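Local coordinates for protein similar to hydroxylamine oxidoreductase (Kuenenia stuttgartiensis, PDB 6H5L) that probably acts as an oxidoreductase, carrying multiple c-type haems within a large reductase complex of an anammox bacterium, at residues A[441-446]-A[450-455]; A[287-292]-A[346-351]. All coordinates share one frame; numbering follows the deposited sequence.

Interaction 1: residues A[441-446]-A[450-455]. With HEC (heme c), chain F.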
loop_
_atom_site.group_PDB
_atom_site.type_symbol
_atom_site.label_atom_id
_atom_site.label_comp_id
_atom_site.label_asym_id
_atom_site.label_seq_id
_atom_site.Cartn_x
_atom_site.Cartn_y
_atom_site.Cartn_z
ATOM N N GLY A 441 10.366 56.550 -32.980
ATOM C CA GLY A 441 11.789 56.689 -33.217
ATOM C C GLY A 441 12.594 55.422 -33.054
ATOM O O GLY A 441 13.818 55.447 -33.207
ATOM N N VAL A 442 11.936 54.298 -32.752
ATOM C CA VAL A 442 12.640 53.063 -32.413
ATOM C C VAL A 442 13.052 52.255 -33.632
ATOM O O VAL A 442 13.616 51.165 -33.474
ATOM C CB VAL A 442 11.747 52.218 -31.478
ATOM C CG1 VAL A 442 10.702 51.439 -32.280
ATOM C CG2 VAL A 442 12.580 51.300 -30.593
ATOM N N TYR A 443 12.800 52.758 -34.846
ATOM C CA TYR A 443 13.054 51.965 -36.048
ATOM C C TYR A 443 14.505 51.501 -36.125
ATOM O O TYR A 443 14.781 50.387 -36.585
ATOM C CB TYR A 443 12.684 52.766 -37.294
ATOM C CG TYR A 443 13.551 53.983 -37.521
ATOM C CD1 TYR A 443 13.258 55.191 -36.906
ATOM C CD2 TYR A 443 14.661 53.922 -38.354
ATOM C CE1 TYR A 443 14.048 56.305 -37.110
ATOM C CE2 TYR A 443 15.456 55.028 -38.563
ATOM C CZ TYR A 443 15.147 56.218 -37.940
ATOM O OH TYR A 443 15.937 57.326 -38.146
ATOM N N GLY A 444 15.443 52.340 -35.681
ATOM C CA GLY A 444 16.849 51.976 -35.712
ATOM C C GLY A 444 17.194 50.782 -34.848
ATOM O O GLY A 444 18.223 50.136 -35.077
ATOM N N MET A 445 16.355 50.478 -33.855
ATOM C CA MET A 445 16.521 49.257 -33.076
ATOM C C MET A 445 16.394 48.018 -33.952
ATOM O O MET A 445 17.002 46.982 -33.659
ATOM C CB MET A 445 15.473 49.214 -31.963
ATOM C CG MET A 445 15.948 48.664 -30.641
ATOM S SD MET A 445 16.689 49.949 -29.620
ATOM C CE MET A 445 17.111 49.000 -28.166
ATOM N N PHE A 446 15.618 48.110 -35.031
ATOM C CA PHE A 446 15.216 46.964 -35.836
ATOM C C PHE A 446 15.957 46.874 -37.161
ATOM O O PHE A 446 16.295 45.771 -37.603
ATOM C CB PHE A 446 13.706 47.019 -36.114
ATOM C CG PHE A 446 12.845 47.031 -34.872
ATOM C CD1 PHE A 446 12.783 48.152 -34.059
ATOM C CD2 PHE A 446 12.075 45.931 -34.539
ATOM C CE1 PHE A 446 11.993 48.162 -32.925
ATOM C CE2 PHE A 446 11.282 45.935 -33.409
ATOM C CZ PHE A 446 11.239 47.054 -32.602
ATOM N N GLN A 450 20.957 53.358 -44.877
ATOM C CA GLN A 450 22.189 54.032 -45.281
ATOM C C GLN A 450 22.438 55.211 -44.348
ATOM O O GLN A 450 21.851 56.283 -44.509
ATOM C CB GLN A 450 22.094 54.486 -46.733
ATOM C CG GLN A 450 23.434 54.708 -47.404
ATOM C CD GLN A 450 24.182 53.412 -47.643
ATOM O OE1 GLN A 450 25.055 53.034 -46.862
ATOM N NE2 GLN A 450 23.842 52.723 -48.727
ATOM N N ASP A 451 23.317 55.006 -43.362
ATOM C CA ASP A 451 23.672 56.025 -42.373
ATOM C C ASP A 451 22.447 56.543 -41.621
ATOM O O ASP A 451 22.391 57.713 -41.231
ATOM C CB ASP A 451 24.442 57.181 -43.019
ATOM C CG ASP A 451 25.805 56.755 -43.535
ATOM O OD1 ASP A 451 26.519 56.032 -42.805
ATOM O OD2 ASP A 451 26.161 57.133 -44.671
ATOM N N ASN A 452 21.463 55.673 -41.406
ATOM C CA ASN A 452 20.248 56.023 -40.682
ATOM C C ASN A 452 19.735 54.791 -39.946
ATOM O O ASN A 452 19.321 53.816 -40.588
ATOM C CB ASN A 452 19.187 56.574 -41.639
ATOM C CG ASN A 452 17.940 57.064 -40.921
ATOM O OD1 ASN A 452 17.882 57.097 -39.692
ATOM N ND2 ASN A 452 16.936 57.461 -41.693
ATOM N N PRO A 453 19.736 54.790 -38.603
ATOM C CA PRO A 453 20.126 55.905 -37.733
ATOM C C PRO A 453 21.631 56.107 -37.602
ATOM O O PRO A 453 22.420 55.354 -38.175
ATOM C CB PRO A 453 19.537 55.501 -36.382
ATOM C CG PRO A 453 19.624 54.019 -36.400
ATOM C CD PRO A 453 19.292 53.625 -37.818
ATOM N N SER A 454 22.011 57.133 -36.844
ATOM C CA SER A 454 23.402 57.385 -36.512
ATOM C C SER A 454 23.781 56.592 -35.262
ATOM O O SER A 454 22.978 55.843 -34.699
ATOM C CB SER A 454 23.645 58.881 -36.313
ATOM O OG SER A 454 22.840 59.398 -35.268
ATOM N N ASP A 455 25.029 56.755 -34.822
ATOM C CA ASP A 455 25.494 56.026 -33.647
ATOM C C ASP A 455 24.763 56.484 -32.391
ATOM O O ASP A 455 24.323 55.656 -31.585
ATOM C CB ASP A 455 27.004 56.203 -33.485
ATOM C CG ASP A 455 27.690 54.934 -33.016
ATOM O OD1 ASP A 455 27.006 54.068 -32.431
ATOM O OD2 ASP A 455 28.915 54.808 -33.233
HETATM FE FE HEC F . 7.037 42.912 -30.560
HETATM C CHA HEC F . 5.829 45.103 -28.273
HETATM C CHB HEC F . 6.611 45.058 -33.066
HETATM C CHC HEC F . 9.333 41.107 -32.509
HETATM C CHD HEC F . 6.995 40.353 -28.343
HETATM N NA HEC F . 6.326 44.745 -30.649
HETATM C C1A HEC F . 5.896 45.520 -29.589
HETATM C C2A HEC F . 5.545 46.825 -30.126
HETATM C C3A HEC F . 5.760 46.804 -31.446
HETATM C C4A HEC F . 6.258 45.493 -31.807
HETATM C CMA HEC F . 5.519 47.977 -32.422
HETATM C CAA HEC F . 5.007 48.042 -29.339
HETATM C CBA HEC F . 3.691 47.692 -28.654
HETATM C CGA HEC F . 2.548 48.005 -29.582
HETATM O O1A HEC F . 1.714 47.094 -29.803
HETATM O O2A HEC F . 2.476 49.148 -30.105
HETATM N NB HEC F . 7.793 43.007 -32.490
HETATM C C1B HEC F . 7.568 44.094 -33.302
HETATM C C2B HEC F . 8.503 44.048 -34.407
HETATM C C3B HEC F . 9.270 42.939 -34.254
HETATM C C4B HEC F . 8.824 42.275 -33.039
HETATM C CMB HEC F . 8.501 45.144 -35.500
HETATM C CAB HEC F . 10.433 42.343 -35.101
HETATM C CBB HEC F . 10.532 42.791 -36.578
HETATM N NC HEC F . 7.969 41.042 -30.477
HETATM C C1C HEC F . 8.932 40.527 -31.325
HETATM C C2C HEC F . 9.510 39.350 -30.697
HETATM C C3C HEC F . 8.786 39.081 -29.597
HETATM C C4C HEC F . 7.853 40.177 -29.407
HETATM C CMC HEC F . 10.520 38.402 -31.389
HETATM C CAC HEC F . 8.953 37.888 -28.620
HETATM C CBC HEC F . 10.347 37.893 -27.960
HETATM N ND HEC F . 6.500 42.758 -28.590
HETATM C C1D HEC F . 6.543 41.568 -27.872
HETATM C C2D HEC F . 6.035 41.814 -26.540
HETATM C C3D HEC F . 5.664 43.308 -26.513
HETATM C C4D HEC F . 5.992 43.806 -27.831
HETATM C CMD HEC F . 5.899 40.770 -25.410
HETATM C CAD HEC F . 5.074 44.135 -25.348
HETATM C CBD HEC F . 5.905 43.964 -24.080
HETATM C CGD HEC F . 5.285 44.779 -22.979
HETATM O O1D HEC F . 4.384 45.597 -23.290
HETATM O O2D HEC F . 5.692 44.617 -21.799
HETATM O O HOH W 1 8.834 43.564 -29.666
#
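Tyr-443 gives its phenol hydrogen to the amide oxygen of Asn-452, with OH and OD1 2.5 Å apart. OD1 lies in the ring plane at the ring's edge, while the amide itself stands almost perpendicular to the ring. With CG between the backbone N and the carbonyl carbon (chi1 66°), the ring leaves its short helix heading for Asn-452. Asparagine suits the place because ND2 serves a second partner, the carbonyl of Asp-401. A phenylalanine in place of Tyr-443 would probably leave OD1 without this donor and the amide less firmly fixed in rotation.

The apolar part falls to Pro-453, whose preceding peptide bond is cis. Its CG rests on Gly-444 CA (3.5 Å), where any side chain would run into the proline ring, and its CD meets Tyr-443 CE2 at 4.2 Å.

Farther along, Phe-446 brings CE2 to within 3.5 Å of C2B of the haem, whose iron carries a water as an axial ligand. Ser-454 is the N-cap residue, immediately before helix 455-476. The contact thus closes the loop between a single helical turn, 443-446, and that helix, and Phe-446, from the same turn, lines the pocket of a water-ligated haem, a coordination consistent with a catalytic haem.

Interaction 2: residues A[287-292]-A[346-351]; sequences EKHGRF and WLEVCA. With HEC (heme c), chain J.
The imidazole of His-289 meets the carboxylate of Glu-348 at its edge: OE1 lies only 6° out of the ring plane, and the two flat groups are nearly perpendicular. One face of the ring carries CB of Lys-288, offset toward the rim. Tyr-345 of the same chain, and Phe-162 of the neighbouring cytochrome subunit, each make an edge-to-face contact with this ring.

Two donors of one residue grip the two oxygens. His-289 ND1 gives its hydrogen to Glu-348 OE1 (2.9 Å, 161° at the hydrogen), and His-289 N gives its own to Glu-348 OE2 at 2.7 Å. Both come from the syn side, somewhat out of the carboxylate plane. The histidine can do this because CG sits beside its backbone N (chi1 -53°), which brings ND1 round to the same side as the amide. Glutamate has the length required: extended beyond CG, it spans from the helix to the turn. Tyr-286 OH also bonds OE2, and Lys-40 of the neighbouring cytochrome subunit forms a salt bridge with OE1, so the buried carboxylate is well supplied with partners and is likely to stay ionised.

The turn is type I', with His-289 and Gly-290 both at positive phi, a conformation glycine adopts easily. Beside it, Arg-291 O accepts from Glu-287 N (2.8 Å) and Lys-288 N (3.2 Å), a classic beta bulge.

On the helix, Cys-350 SG is bonded covalently to haem CAB (1.8 Å), and Val-349 O lies 3.1 Å from the haem methyl CMC. Glu-348, two residues before Cys-350, ties the bulged hairpin to the helix that carries the first cysteine of a CxxCH haem-attachment motif, completed by Cys-353 and His-354 and characteristic of multi-haem c-type cytochromes.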
loop_
_atom_site.group_PDB
_atom_site.type_symbol
_atom_site.label_atom_id
_atom_site.label_comp_id
_atom_site.label_asym_id
_atom_site.label_seq_id
_atom_site.Cartn_x
_atom_site.Cartn_y
_atom_site.Cartn_z
ATOM N N GLU A 287 -8.710 40.360 -12.521
ATOM C CA GLU A 287 -9.353 41.550 -13.067
ATOM C C GLU A 287 -9.612 42.606 -11.998
ATOM O O GLU A 287 -8.983 43.669 -12.028
ATOM C CB GLU A 287 -10.663 41.168 -13.761
ATOM C CG GLU A 287 -11.401 42.351 -14.361
ATOM C CD GLU A 287 -12.583 41.932 -15.200
ATOM O OE1 GLU A 287 -13.164 42.805 -15.876
ATOM O OE2 GLU A 287 -12.925 40.733 -15.189
ATOM N N LYS A 288 -10.495 42.316 -11.031
ATOM C CA LYS A 288 -10.765 43.213 -9.907
ATOM C C LYS A 288 -11.692 42.574 -8.879
ATOM O O LYS A 288 -12.575 41.789 -9.241
ATOM C CB LYS A 288 -11.380 44.533 -10.389
ATOM C CG LYS A 288 -12.650 44.374 -11.210
ATOM C CD LYS A 288 -13.228 45.723 -11.603
ATOM C CE LYS A 288 -14.391 45.567 -12.564
ATOM N NZ LYS A 288 -14.928 46.897 -12.960
ATOM N N HIS A 289 -11.514 42.916 -7.601
ATOM C CA HIS A 289 -12.485 42.581 -6.552
ATOM C C HIS A 289 -12.781 41.080 -6.502
ATOM O O HIS A 289 -13.930 40.652 -6.398
ATOM C CB HIS A 289 -13.773 43.389 -6.740
ATOM C CG HIS A 289 -13.544 44.865 -6.840
ATOM N ND1 HIS A 289 -12.623 45.524 -6.056
ATOM C CD2 HIS A 289 -14.105 45.807 -7.634
ATOM C CE1 HIS A 289 -12.629 46.810 -6.357
ATOM N NE2 HIS A 289 -13.519 47.008 -7.313
ATOM N N GLY A 290 -11.723 40.274 -6.586
ATOM C CA GLY A 290 -11.854 38.830 -6.518
ATOM C C GLY A 290 -12.328 38.161 -7.790
ATOM O O GLY A 290 -12.628 36.960 -7.768
ATOM N N ARG A 291 -12.404 38.898 -8.895
ATOM C CA ARG A 291 -12.881 38.394 -10.175
ATOM C C ARG A 291 -11.692 38.205 -11.105
ATOM O O ARG A 291 -10.862 39.108 -11.248
ATOM C CB ARG A 291 -13.882 39.375 -10.787
ATOM C CG ARG A 291 -14.966 38.779 -11.674
ATOM C CD ARG A 291 -15.788 39.922 -12.262
ATOM N NE ARG A 291 -17.182 39.582 -12.537
ATOM C CZ ARG A 291 -18.121 39.458 -11.604
ATOM N NH1 ARG A 291 -17.814 39.616 -10.327
ATOM N NH2 ARG A 291 -19.366 39.166 -11.948
ATOM N N PHE A 292 -11.609 37.040 -11.734
ATOM C CA PHE A 292 -10.556 36.756 -12.695
ATOM C C PHE A 292 -11.110 36.798 -14.116
ATOM O O PHE A 292 -12.322 36.745 -14.337
ATOM C CB PHE A 292 -9.915 35.394 -12.413
ATOM C CG PHE A 292 -9.001 35.388 -11.217
ATOM C CD1 PHE A 292 -9.509 35.226 -9.939
ATOM C CD2 PHE A 292 -7.632 35.539 -11.371
ATOM C CE1 PHE A 292 -8.669 35.219 -8.839
ATOM C CE2 PHE A 292 -6.788 35.534 -10.277
ATOM C CZ PHE A 292 -7.307 35.372 -9.010
ATOM N N TRP A 346 -4.409 45.900 -8.184
ATOM C CA TRP A 346 -3.128 45.261 -7.902
ATOM C C TRP A 346 -2.953 45.031 -6.408
ATOM O O TRP A 346 -2.498 43.962 -5.985
ATOM C CB TRP A 346 -1.978 46.115 -8.437
ATOM C CG TRP A 346 -1.796 46.060 -9.923
ATOM C CD1 TRP A 346 -2.090 47.044 -10.822
ATOM C CD2 TRP A 346 -1.266 44.968 -10.683
ATOM N NE1 TRP A 346 -1.779 46.631 -12.094
ATOM C CE2 TRP A 346 -1.272 45.360 -12.036
ATOM C CE3 TRP A 346 -0.790 43.696 -10.352
ATOM C CZ2 TRP A 346 -0.821 44.527 -13.056
ATOM C CZ3 TRP A 346 -0.342 42.870 -11.365
ATOM C CH2 TRP A 346 -0.361 43.290 -12.702
ATOM N N LEU A 347 -3.311 46.026 -5.594
ATOM C CA LEU A 347 -3.141 45.906 -4.151
ATOM C C LEU A 347 -4.025 44.811 -3.570
ATOM O O LEU A 347 -3.681 44.221 -2.540
ATOM C CB LEU A 347 -3.429 47.248 -3.478
ATOM C CG LEU A 347 -2.401 48.344 -3.771
ATOM C CD1 LEU A 347 -2.796 49.662 -3.120
ATOM C CD2 LEU A 347 -1.018 47.908 -3.310
ATOM N N GLU A 348 -5.159 44.519 -4.213
ATOM C CA GLU A 348 -5.983 43.398 -3.773
ATOM C C GLU A 348 -5.255 42.074 -3.963
ATOM O O GLU A 348 -5.407 41.153 -3.152
ATOM C CB GLU A 348 -7.314 43.392 -4.523
ATOM C CG GLU A 348 -8.142 44.650 -4.334
ATOM C CD GLU A 348 -9.531 44.526 -4.925
ATOM O OE1 GLU A 348 -10.516 44.738 -4.187
ATOM O OE2 GLU A 348 -9.638 44.204 -6.127
ATOM N N VAL A 349 -4.458 41.960 -5.027
ATOM C CA VAL A 349 -3.663 40.754 -5.235
ATOM C C VAL A 349 -2.572 40.649 -4.178
ATOM O O VAL A 349 -2.427 39.618 -3.511
ATOM C CB VAL A 349 -3.071 40.737 -6.656
ATOM C CG1 VAL A 349 -1.993 39.670 -6.770
ATOM C CG2 VAL A 349 -4.159 40.498 -7.679
ATOM N N CYS A 350 -1.794 41.720 -4.004
ATOM C CA CYS A 350 -0.670 41.678 -3.078
ATOM C C CYS A 350 -1.125 41.533 -1.631
ATOM O O CYS A 350 -0.412 40.931 -0.820
ATOM C CB CYS A 350 0.184 42.935 -3.229
ATOM S SG CYS A 350 0.447 43.505 -4.921
ATOM N N ALA A 351 -2.298 42.071 -1.287
ATOM C CA ALA A 351 -2.768 42.012 0.093
ATOM C C ALA A 351 -3.086 40.593 0.542
ATOM O O ALA A 351 -3.210 40.352 1.748
ATOM C CB ALA A 351 -4.000 42.899 0.277
HETATM FE FE HEC J . 5.148 38.977 -2.652
HETATM C CHA HEC J . 8.312 38.319 -1.548
HETATM C CHB HEC J . 6.162 42.165 -3.572
HETATM C CHC HEC J . 2.066 39.614 -4.050
HETATM C CHD HEC J . 4.014 35.952 -1.509
HETATM N NA HEC J . 6.917 40.035 -2.609
HETATM C C1A HEC J . 8.092 39.588 -2.035
HETATM C C2A HEC J . 9.041 40.684 -2.046
HETATM C C3A HEC J . 8.445 41.740 -2.600
HETATM C C4A HEC J . 7.098 41.357 -2.968
HETATM C CMA HEC J . 9.081 43.128 -2.814
HETATM C CAA HEC J . 10.489 40.656 -1.506
HETATM C CBA HEC J . 10.455 40.569 0.014
HETATM C CGA HEC J . 11.828 40.798 0.584
HETATM O O1A HEC J . 11.970 40.708 1.830
HETATM O O2A HEC J . 12.776 41.067 -0.199
HETATM N NB HEC J . 4.267 40.602 -3.602
HETATM C C1B HEC J . 4.888 41.790 -3.936
HETATM C C2B HEC J . 3.972 42.573 -4.741
HETATM C C3B HEC J . 2.836 41.871 -4.869
HETATM C C4B HEC J . 3.003 40.618 -4.158
HETATM C CMB HEC J . 4.287 43.977 -5.306
HETATM C CAB HEC J . 1.554 42.280 -5.631
HETATM C CBB HEC J . 1.810 42.383 -7.152
HETATM N NC HEC J . 3.373 37.982 -2.747
HETATM C C1C HEC J . 2.231 38.409 -3.398
HETATM C C2C HEC J . 1.266 37.330 -3.365
HETATM C C3C HEC J . 1.760 36.356 -2.586
HETATM C C4C HEC J . 3.125 36.720 -2.236
HETATM C CMC HEC J . -0.188 37.458 -3.871
HETATM C CAC HEC J . 1.051 35.031 -2.197
HETATM C CBC HEC J . 0.709 34.142 -3.413
HETATM N ND HEC J . 6.034 37.363 -1.709
HETATM C C1D HEC J . 5.339 36.245 -1.249
HETATM C C2D HEC J . 6.239 35.437 -0.453
HETATM C C3D HEC J . 7.581 36.185 -0.468
HETATM C C4D HEC J . 7.357 37.364 -1.272
HETATM C CMD HEC J . 5.919 34.108 0.264
HETATM C CAD HEC J . 8.906 35.785 0.218
HETATM C CBD HEC J . 9.161 36.709 1.404
HETATM C CGD HEC J . 10.637 36.971 1.544
HETATM O O1D HEC J . 11.274 37.357 0.529
HETATM O O2D HEC J . 11.176 36.805 2.669
#

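How the interactions relate
Following the chain from the N terminus, helix 280-285 leads into the small hairpin of strands 286-288 and 291-292. Interaction 2 then closes a loop of 53 intervening residues by joining that hairpin to helix 337-350. The long helix 356-389 and several shorter ones follow before interaction 1, which closes a loop of just three intervening residues where helix 443-446 gives way to helix 455-476. The two are in series, neither nested nor crossed. The centres of interactions 1 and 2 lie about 41 Å apart, and the two contacts sit on opposite sides of the chain's centre. Each adjoins a different haem and a different neighbour: the partner cytochrome at interaction 2, a second copy of this protein at interaction 1.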